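Local structure of high affinity transport system protein p37 (Mycoplasma hyorhinis, 3EKI) at residues A[257-262]-A[305-309]; A[244-250]-A[287-292]. The protein binds thiamine diphosphate outside the cell as the lipoprotein component of a high-affinity transport system, probably one for importing this cofactor. Residues are numbered along the deposited sequence.

Both contacts reach one mixed sheet (strand order 288-290, 248-250, 304-308, 217-223, 331-337) in one lobe of a periplasmic-binding-protein fold: contact 2 lies within it and contact 1 lays helix 256-269 across it. Their centres are about 12 Å apart. Along the chain the segments alternate: 244-250, 257-262, 287-292, 305-309. Strand 248-250 leads into helix 256-269, and strand 288-290 precedes strand 304-308, so the contacts interleave. Contact 2 pairs the edge strand with 248-250, whose other neighbour, 304-308, carries contact 1; F306 N lies 3.0 Å from L249 O, a probable hydrogen bond. F306 also packs on I248 and H250. Contact 2 is centred about 21 Å from the chain centre, contact 1 about 10 Å, at the diphosphate.

Contact 1 of 2, residues A[257-262]-A[305-309]; sequences SKFKLE and AFSEE. With TPP (thiamine diphosphate), chain B.
Part of the diphosphate end of the thiamine diphosphate pocket, which S255, S256, Y215 and K129 also line, forms where the start of helix 256-269 lies across strand 304-308. The axes of 257-262 and 305-308 approach to 6.5 Å at 106°, with CA of S257 5.2 Å from CA of E308 and CA of K258 4.9 Å from CA of S307. Residues 257-260 form a wider pi-type turn. F306 (chi1 m) points toward the helix; E262 CB sits 3.5 Å from its ring centroid, 3° off the normal, a CH-pi contact, while K258 O meets the ring edge at 3.5 Å from CD2. S257 (chi1 p) gives two hydrogen bonds to TPP O1B, from N at 2.9 Å and OG at 2.7 Å. K258, mtmm, bends its NZ to TPP O1A (2.7 Å), more weakly to O3B (3.0 Å), and to E308 OE1 in a 2.8 Å salt bridge. One ammonium thus shares its charge between both phosphates and E308; the salt bridge probably helps hold NZ in place.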
# COMPACT_ATOMS: atom_id res chain seq x y z
N SER A 257 5.09 -1.69 -4.67
CA SER A 257 4.13 -1.12 -5.61
C SER A 257 4.68 0.03 -6.45
O SER A 257 3.94 0.48 -7.35
CB SER A 257 2.87 -0.64 -4.91
OG SER A 257 3.11 0.43 -4.03
N LYS A 258 5.87 0.53 -6.20
CA LYS A 258 6.47 1.60 -7.01
C LYS A 258 7.78 1.16 -7.62
O LYS A 258 8.55 1.96 -8.18
CB LYS A 258 6.60 2.88 -6.19
CG LYS A 258 5.22 3.42 -5.80
CD LYS A 258 5.30 4.38 -4.62
CE LYS A 258 5.47 3.62 -3.32
NZ LYS A 258 4.15 3.23 -2.78
N PHE A 259 8.02 -0.15 -7.57
CA PHE A 259 9.26 -0.68 -8.15
C PHE A 259 9.20 -2.18 -8.47
O PHE A 259 9.15 -2.55 -9.60
CB PHE A 259 10.50 -0.38 -7.27
CG PHE A 259 11.81 -0.46 -8.02
CD1 PHE A 259 12.39 -1.66 -8.26
CD2 PHE A 259 12.39 0.65 -8.54
CE1 PHE A 259 13.57 -1.75 -8.97
CE2 PHE A 259 13.52 0.57 -9.22
CZ PHE A 259 14.11 -0.65 -9.43
N LYS A 260 9.18 -3.05 -7.48
CA LYS A 260 9.35 -4.47 -7.71
C LYS A 260 8.18 -5.10 -8.43
O LYS A 260 8.40 -5.94 -9.31
CB LYS A 260 9.63 -5.22 -6.38
CG LYS A 260 10.89 -4.74 -5.70
CD LYS A 260 11.05 -5.34 -4.31
CE LYS A 260 12.48 -5.79 -4.05
NZ LYS A 260 13.26 -4.74 -3.34
N LEU A 261 6.93 -4.76 -8.13
CA LEU A 261 5.82 -5.44 -8.81
C LEU A 261 5.81 -5.07 -10.29
O LEU A 261 5.47 -5.93 -11.11
CB LEU A 261 4.48 -5.09 -8.16
CG LEU A 261 4.32 -5.71 -6.77
CD1 LEU A 261 3.13 -5.08 -6.05
CD2 LEU A 261 4.14 -7.21 -6.87
N GLU A 262 6.14 -3.83 -10.60
CA GLU A 262 6.18 -3.40 -12.00
C GLU A 262 7.39 -4.02 -12.71
O GLU A 262 7.27 -4.40 -13.88
CB GLU A 262 6.21 -1.87 -12.11
CG GLU A 262 4.94 -1.20 -11.64
CD GLU A 262 4.83 -0.89 -10.16
OE1 GLU A 262 5.73 -1.26 -9.39
OE2 GLU A 262 3.82 -0.24 -9.81
N ALA A 305 5.29 5.70 -15.79
CA ALA A 305 5.46 5.84 -14.35
C ALA A 305 4.84 4.68 -13.59
O ALA A 305 3.83 4.10 -13.99
CB ALA A 305 4.88 7.14 -13.82
N PHE A 306 5.48 4.34 -12.46
CA PHE A 306 4.94 3.32 -11.57
C PHE A 306 4.20 3.96 -10.40
O PHE A 306 4.67 4.99 -9.91
CB PHE A 306 6.08 2.48 -11.01
CG PHE A 306 6.98 1.78 -12.00
CD1 PHE A 306 6.57 1.58 -13.31
CD2 PHE A 306 8.21 1.29 -11.59
CE1 PHE A 306 7.41 0.92 -14.19
CE2 PHE A 306 9.05 0.67 -12.47
CZ PHE A 306 8.63 0.45 -13.78
N SER A 307 3.10 3.33 -9.99
CA SER A 307 2.45 3.77 -8.76
C SER A 307 1.62 2.65 -8.17
O SER A 307 1.41 1.59 -8.77
CB SER A 307 1.55 4.98 -9.00
OG SER A 307 0.33 4.55 -9.57
N GLU A 308 1.13 2.91 -6.95
CA GLU A 308 0.09 2.07 -6.41
C GLU A 308 -1.12 2.09 -7.33
O GLU A 308 -1.46 3.16 -7.84
CB GLU A 308 -0.33 2.60 -5.03
CG GLU A 308 0.77 2.87 -4.04
CD GLU A 308 1.32 4.27 -4.08
OE1 GLU A 308 1.83 4.72 -3.02
OE2 GLU A 308 1.24 4.94 -5.14
N GLU A 309 -1.75 0.95 -7.51
CA GLU A 309 -3.02 0.92 -8.23
C GLU A 309 -3.98 1.92 -7.59
O GLU A 309 -4.21 1.94 -6.38
CB GLU A 309 -3.61 -0.47 -8.24
CG GLU A 309 -4.97 -0.51 -8.93
CD GLU A 309 -5.66 -1.85 -8.86
OE1 GLU A 309 -5.95 -2.35 -7.74
OE2 GLU A 309 -5.92 -2.41 -9.95
N1' TPP B . -5.79 4.59 1.10
C2' TPP B . -5.65 5.70 1.87
CM2 TPP B . -6.91 6.36 2.43
N3' TPP B . -4.43 6.20 2.14
C4' TPP B . -3.33 5.53 1.72
N4' TPP B . -2.13 5.99 2.08
C5' TPP B . -3.44 4.41 0.88
C6' TPP B . -4.73 3.97 0.58
C7' TPP B . -2.27 3.64 0.27
N3 TPP B . -1.73 2.53 1.08
C2 TPP B . -1.74 2.49 2.42
S1 TPP B . -1.04 0.98 2.95
C5 TPP B . -0.73 0.46 1.31
C4 TPP B . -1.08 1.50 0.47
CM4 TPP B . -1.15 1.31 -1.06
C6 TPP B . -0.01 -0.84 0.94
C7 TPP B . 1.49 -0.71 1.18
O7 TPP B . 2.03 0.30 0.30
PA TPP B . 3.37 1.11 0.55
O1A TPP B . 3.41 2.26 -0.39
O2A TPP B . 3.51 1.47 2.00
O3A TPP B . 4.58 0.11 0.32
PB TPP B . 5.30 -0.21 -1.08
O1B TPP B . 4.32 -0.83 -2.03
O2B TPP B . 6.45 -1.21 -0.67
O3B TPP B . 6.00 1.10 -1.64

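Contact 2 of 2, residues A[244-250]-A[287-292]; sequences RNFGILH and AYKQKS
A parallel beta pair at the margin of the lobe's mixed sheet joins strand 248-250 to edge strand 288-290; helices 256-269 and 277-283 lie in the connection, making it a crossover between parallel neighbours. The strand axes are 4.8 Å apart at 27°. I248 pairs with Y288, L249 with K289 and H250 with Q290, their CA atoms 4.9, 5.0 and 5.0 Å apart. The ladder comprises I248 N to A287 O (2.8 Å, 174°), K289 N to I248 O (3.1 Å), H250 N to K289 O (3.1 Å) and K291 N to H250 O (3.1 Å). Before it, G247 leaves helix 240-245 at phi/psi 97/120, where a CB would jam against the preceding carbonyl.

Side chains of I248, H250, Y288 and Q290 share one sheet face, where helix 277-283 packs on H250 and Y288. I248 (mt) places CD1 4.0 Å from CE2 of Y288, whose chi1 is m and chi2 89°. H250 takes chi1 p, which swings the imidazole over the neighbouring strand: its CE1 lies 3.7 Å from Q290 CB, K289 O and Q290 CA lie over one ring face, and Y288 CB approaches the ring edge. On the other face, L249 (mt) sets CD2 3.8 Å from CB of K289, which extends through chi1 and chi2 t, and 4.2 Å from CB of K291. R244 (chi1 t, chi2 -122°, chi3 m) bends so that NE meets D280 in a salt bridge, while NH1 bonds N245 OD1 at 2.9 Å; the Y288 hydroxyl also reaches D280. Beside A287, whose O begins the ladder, R244 CD rests 3.7 Å from A287 CB, and R244 CG is 3.7 Å from Y288 OH.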
# COMPACT_ATOMS: atom_id res chain seq x y z
N ARG A 244 11.65 1.47 -22.88
CA ARG A 244 12.45 2.04 -21.81
C ARG A 244 12.91 3.47 -22.09
O ARG A 244 12.89 4.31 -21.19
CB ARG A 244 13.67 1.15 -21.52
CG ARG A 244 14.51 1.61 -20.34
CD ARG A 244 15.95 1.85 -20.76
NE ARG A 244 16.65 0.61 -21.08
CZ ARG A 244 17.13 0.32 -22.28
NH1 ARG A 244 16.99 1.17 -23.28
NH2 ARG A 244 17.75 -0.84 -22.48
N ASN A 245 13.33 3.75 -23.32
CA ASN A 245 13.87 5.06 -23.64
C ASN A 245 12.81 6.16 -23.61
O ASN A 245 13.18 7.34 -23.65
CB ASN A 245 14.55 5.03 -25.00
CG ASN A 245 15.88 4.28 -24.94
OD1 ASN A 245 16.42 4.00 -23.87
ND2 ASN A 245 16.44 3.94 -26.08
N PHE A 246 11.53 5.82 -23.51
CA PHE A 246 10.50 6.85 -23.30
C PHE A 246 10.61 7.45 -21.91
O PHE A 246 10.04 8.50 -21.63
CB PHE A 246 9.10 6.29 -23.55
CG PHE A 246 8.78 6.21 -25.05
CD1 PHE A 246 8.52 7.39 -25.73
CD2 PHE A 246 8.75 5.00 -25.70
CE1 PHE A 246 8.21 7.34 -27.08
CE2 PHE A 246 8.44 4.94 -27.04
CZ PHE A 246 8.18 6.11 -27.71
N GLY A 247 11.36 6.78 -21.02
CA GLY A 247 11.67 7.34 -19.72
C GLY A 247 10.74 6.81 -18.65
O GLY A 247 9.53 7.03 -18.73
N ILE A 248 11.29 6.15 -17.64
CA ILE A 248 10.48 5.55 -16.59
C ILE A 248 10.69 6.21 -15.23
O ILE A 248 11.81 6.27 -14.71
CB ILE A 248 10.83 4.06 -16.48
CG1 ILE A 248 10.54 3.26 -17.74
CG2 ILE A 248 10.13 3.44 -15.27
CD1 ILE A 248 11.10 1.85 -17.74
N LEU A 249 9.60 6.68 -14.67
CA LEU A 249 9.56 7.15 -13.28
C LEU A 249 9.21 6.00 -12.35
O LEU A 249 8.33 5.20 -12.67
CB LEU A 249 8.50 8.21 -13.09
CG LEU A 249 8.57 9.50 -13.88
CD1 LEU A 249 7.48 10.45 -13.37
CD2 LEU A 249 9.94 10.16 -13.78
N HIS A 250 9.87 5.94 -11.20
CA HIS A 250 9.72 4.85 -10.28
C HIS A 250 9.92 5.33 -8.84
O HIS A 250 10.38 6.45 -8.65
CB HIS A 250 10.77 3.78 -10.66
CG HIS A 250 12.16 4.34 -10.63
ND1 HIS A 250 12.87 4.36 -9.44
CD2 HIS A 250 12.98 4.93 -11.52
CE1 HIS A 250 14.06 4.92 -9.62
NE2 HIS A 250 14.16 5.28 -10.90
N ALA A 287 17.32 7.21 -18.62
CA ALA A 287 16.00 6.65 -18.92
C ALA A 287 15.18 6.41 -17.66
O ALA A 287 14.06 5.88 -17.71
CB ALA A 287 16.19 5.36 -19.70
N TYR A 288 15.69 6.77 -16.50
CA TYR A 288 15.05 6.51 -15.23
C TYR A 288 15.14 7.70 -14.30
O TYR A 288 16.16 8.39 -14.29
CB TYR A 288 15.74 5.34 -14.53
CG TYR A 288 15.57 4.01 -15.18
CD1 TYR A 288 16.44 3.54 -16.16
CD2 TYR A 288 14.50 3.19 -14.80
CE1 TYR A 288 16.25 2.29 -16.74
CE2 TYR A 288 14.32 1.96 -15.37
CZ TYR A 288 15.19 1.51 -16.34
OH TYR A 288 14.94 0.27 -16.87
N LYS A 289 14.11 7.91 -13.51
CA LYS A 289 14.10 8.97 -12.50
C LYS A 289 13.18 8.58 -11.35
O LYS A 289 12.12 7.98 -11.56
CB LYS A 289 13.67 10.30 -13.10
CG LYS A 289 13.84 11.48 -12.16
CD LYS A 289 13.34 12.75 -12.83
CE LYS A 289 14.40 13.24 -13.83
NZ LYS A 289 15.52 13.86 -13.06
N GLN A 290 13.60 8.90 -10.13
CA GLN A 290 12.79 8.56 -8.96
C GLN A 290 11.88 9.72 -8.60
O GLN A 290 12.32 10.75 -8.06
CB GLN A 290 13.66 8.15 -7.76
CG GLN A 290 12.86 7.62 -6.58
CD GLN A 290 13.60 7.61 -5.26
OE1 GLN A 290 14.63 6.96 -5.14
NE2 GLN A 290 13.09 8.32 -4.27
N LYS A 291 10.60 9.57 -8.92
CA LYS A 291 9.58 10.58 -8.73
C LYS A 291 8.21 9.91 -8.65
O LYS A 291 8.01 8.85 -9.23
CB LYS A 291 9.51 11.59 -9.87
CG LYS A 291 10.75 12.37 -10.21
CD LYS A 291 10.82 13.73 -9.55
CE LYS A 291 9.78 14.69 -10.11
NZ LYS A 291 9.77 15.95 -9.30
N SER A 292 7.26 10.55 -7.96
CA SER A 292 5.90 10.06 -7.90
C SER A 292 5.22 10.15 -9.25
O SER A 292 5.43 11.12 -9.97
CB SER A 292 5.11 10.88 -6.86
OG SER A 292 3.75 10.51 -6.82